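Side-chain contact in penicillin-binding protein activator LpoB (Salmonella enterica subsp. enterica serovar Typhimurium, PDB 4Q6V), which probably regulates peptidoglycan synthesis as an outer-membrane lipoprotein required for the function of penicillin-binding protein 1B, represented here by its C-terminal domain: residues 8-11 with 12-15. Numbering follows the deposited sequence.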
ATOM      1  N   GLN A   8     -11.288   3.299  -4.613  1.00 33.47           N
ATOM      2  CA  GLN A   8     -11.635   4.722  -4.525  1.00 32.16           C
ATOM      3  C   GLN A   8     -12.336   5.076  -3.227  1.00 30.78           C
ATOM      4  O   GLN A   8     -11.988   6.059  -2.565  1.00 31.83           O
ATOM      5  CB  GLN A   8     -12.508   5.176  -5.713  1.00 39.06           C
ATOM      6  CG  GLN A   8     -11.873   5.078  -7.084  1.00 46.62           C
ATOM      7  CD  GLN A   8     -10.665   5.966  -7.246  1.00 51.66           C
ATOM      8  OE1 GLN A   8     -10.552   7.012  -6.602  1.00 56.38           O
ATOM      9  NE2 GLN A   8      -9.733   5.541  -8.112  1.00 54.80           N
ATOM     10  N   PRO A   9     -13.346   4.298  -2.840  1.00 27.37           N
ATOM     11  CA  PRO A   9     -14.014   4.601  -1.596  1.00 27.68           C
ATOM     12  C   PRO A   9     -13.109   4.439  -0.371  1.00 27.49           C
ATOM     13  O   PRO A   9     -13.304   5.144   0.603  1.00 27.23           O
ATOM     14  CB  PRO A   9     -15.164   3.591  -1.548  1.00 28.17           C
ATOM     15  CG  PRO A   9     -14.993   2.656  -2.678  1.00 28.41           C
ATOM     16  CD  PRO A   9     -14.120   3.353  -3.667  1.00 29.93           C
ATOM     17  N   LEU A  10     -12.165   3.489  -0.430  1.00 28.50           N
ATOM     18  CA  LEU A  10     -11.289   3.191   0.719  1.00 26.02           C
ATOM     19  C   LEU A  10     -10.248   4.306   0.820  1.00 23.85           C
ATOM     20  O   LEU A  10      -9.951   4.805   1.901  1.00 27.06           O
ATOM     21  CB  LEU A  10     -10.615   1.856   0.527  1.00 26.71           C
ATOM     22  CG  LEU A  10     -11.457   0.587   0.666  1.00 26.12           C
ATOM     23  CD1 LEU A  10     -10.666  -0.672   0.385  1.00 25.18           C
ATOM     24  CD2 LEU A  10     -12.015   0.529   2.073  1.00 27.90           C
ATOM     25  N   VAL A  11      -9.711   4.727  -0.316  1.00 24.23           N
ATOM     26  CA  VAL A  11      -8.774   5.872  -0.311  1.00 25.08           C
ATOM     27  C   VAL A  11      -9.433   7.143   0.204  1.00 27.25           C
ATOM     28  O   VAL A  11      -8.852   7.932   0.931  1.00 25.06           O
ATOM     29  CB  VAL A  11      -8.168   6.113  -1.687  1.00 24.18           C
ATOM     30  CG1 VAL A  11      -7.503   7.476  -1.740  1.00 26.55           C
ATOM     31  CG2 VAL A  11      -7.181   5.000  -2.003  1.00 25.28           C
ATOM     32  N   SER A  12     -10.678   7.341  -0.188  1.00 28.64           N
ATOM     33  CA  SER A  12     -11.457   8.491   0.227  1.00 27.53           C
ATOM     34  C   SER A  12     -11.694   8.480   1.717  1.00 26.22           C
ATOM     35  O   SER A  12     -11.523   9.525   2.320  1.00 25.06           O
ATOM     36  CB  SER A  12     -12.801   8.489  -0.535  1.00 28.44           C
ATOM     37  OG  SER A  12     -13.572   9.584  -0.129  1.00 32.78           O
ATOM     38  N   LYS A  13     -12.012   7.320   2.291  1.00 26.58           N
ATOM     39  CA  LYS A  13     -12.198   7.164   3.709  1.00 26.94           C
ATOM     40  C   LYS A  13     -10.883   7.263   4.496  1.00 29.26           C
ATOM     41  O   LYS A  13     -10.860   7.688   5.659  1.00 23.38           O
ATOM     42  CB  LYS A  13     -12.785   5.814   4.035  1.00 31.69           C
ATOM     43  CG  LYS A  13     -14.182   5.580   3.490  1.00 36.32           C
ATOM     44  CD  LYS A  13     -14.631   4.111   3.520  1.00 40.89           C
ATOM     45  CE  LYS A  13     -14.322   3.470   4.869  1.00 47.02           C
ATOM     46  NZ  LYS A  13     -14.630   2.010   4.904  1.00 53.11           N
HETATM   47  N   MSE A  14      -9.782   6.862   3.860  1.00 25.49           N
HETATM   48  CA  MSE A  14      -8.469   6.963   4.527  1.00 26.54           C
HETATM   49  C   MSE A  14      -8.057   8.416   4.612  1.00 26.30           C
HETATM   50  O   MSE A  14      -7.454   8.835   5.580  1.00 25.15           O
HETATM   51  CB  MSE A  14      -7.427   6.195   3.738  1.00 26.98           C
HETATM   52  CG  MSE A  14      -6.065   6.179   4.428  1.00 25.19           C
HETATM   53 SE   MSE A  14      -4.779   5.511   3.112  1.00 29.41          SE
HETATM   54  CE  MSE A  14      -4.421   7.188   2.187  1.00 27.02           C
ATOM     55  N   LEU A  15      -8.431   9.208   3.610  1.00 29.31           N
ATOM     56  CA  LEU A  15      -8.086  10.613   3.544  1.00 29.99           C
ATOM     57  C   LEU A  15      -8.895  11.463   4.508  1.00 30.73           C
ATOM     58  O   LEU A  15      -8.480  12.576   4.826  1.00 33.73           O
ATOM     59  CB  LEU A  15      -8.262  11.138   2.135  1.00 32.25           C
ATOM     60  CG  LEU A  15      -7.192  10.685   1.142  1.00 33.11           C
ATOM     61  CD1 LEU A  15      -7.514  11.184  -0.265  1.00 33.15           C
ATOM     62  CD2 LEU A  15      -5.842  11.212   1.569  1.00 34.61           C
TER
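The peptide carbonyls of Pro-9 and Val-11 are the flat groups on which Lys-13 and Leu-15 close; each oxygen has an N-H donor tilted to one side of its plane and a side-chain carbon of the same residue displaced to the other. Lys-13 N is hydrogen-bonded to Pro-9 O at 3.0 Å, tilted 33° from the plane, and Lys-13 CG lies 3.0 Å from the same oxygen. Leu-15 N likewise donates to Val-11 O at 3.0 Å, and Leu-15 CG lies 3.2 Å from Val-11 O. The two remaining i-to-i+4 bonds, Ser-12 N to Gln-8 O and Met-14 N to Leu-10 O, complete this turn of helix 3-15, which is kinked at Pro-9, whose ring nitrogen lacks a bond to the preceding turn.

Beyond the backbone, Val-11 and Leu-15 run side by side, with Val-11 CG1 4.0 Å from Leu-15 CD1. Val-11 CG1 is anti to its own N (chi1 166°), which carries it to that methyl. Lys-13 bends at chi3 (46°), bringing NZ to 4.1 Å from Leu-10 CD2.

Val-11 and Met-14 pack on Leu-52 of helix 41-54, while Leu-10 and Met-14, a selenomethionine, reach strand 112-119. The carbonyls of 8-11 are thus satisfied by backbone N-H groups. Separately, buried Leu-10, Val-11 and Met-14 set against exposed Pro-9 and Lys-13 imply an amphipathic helix.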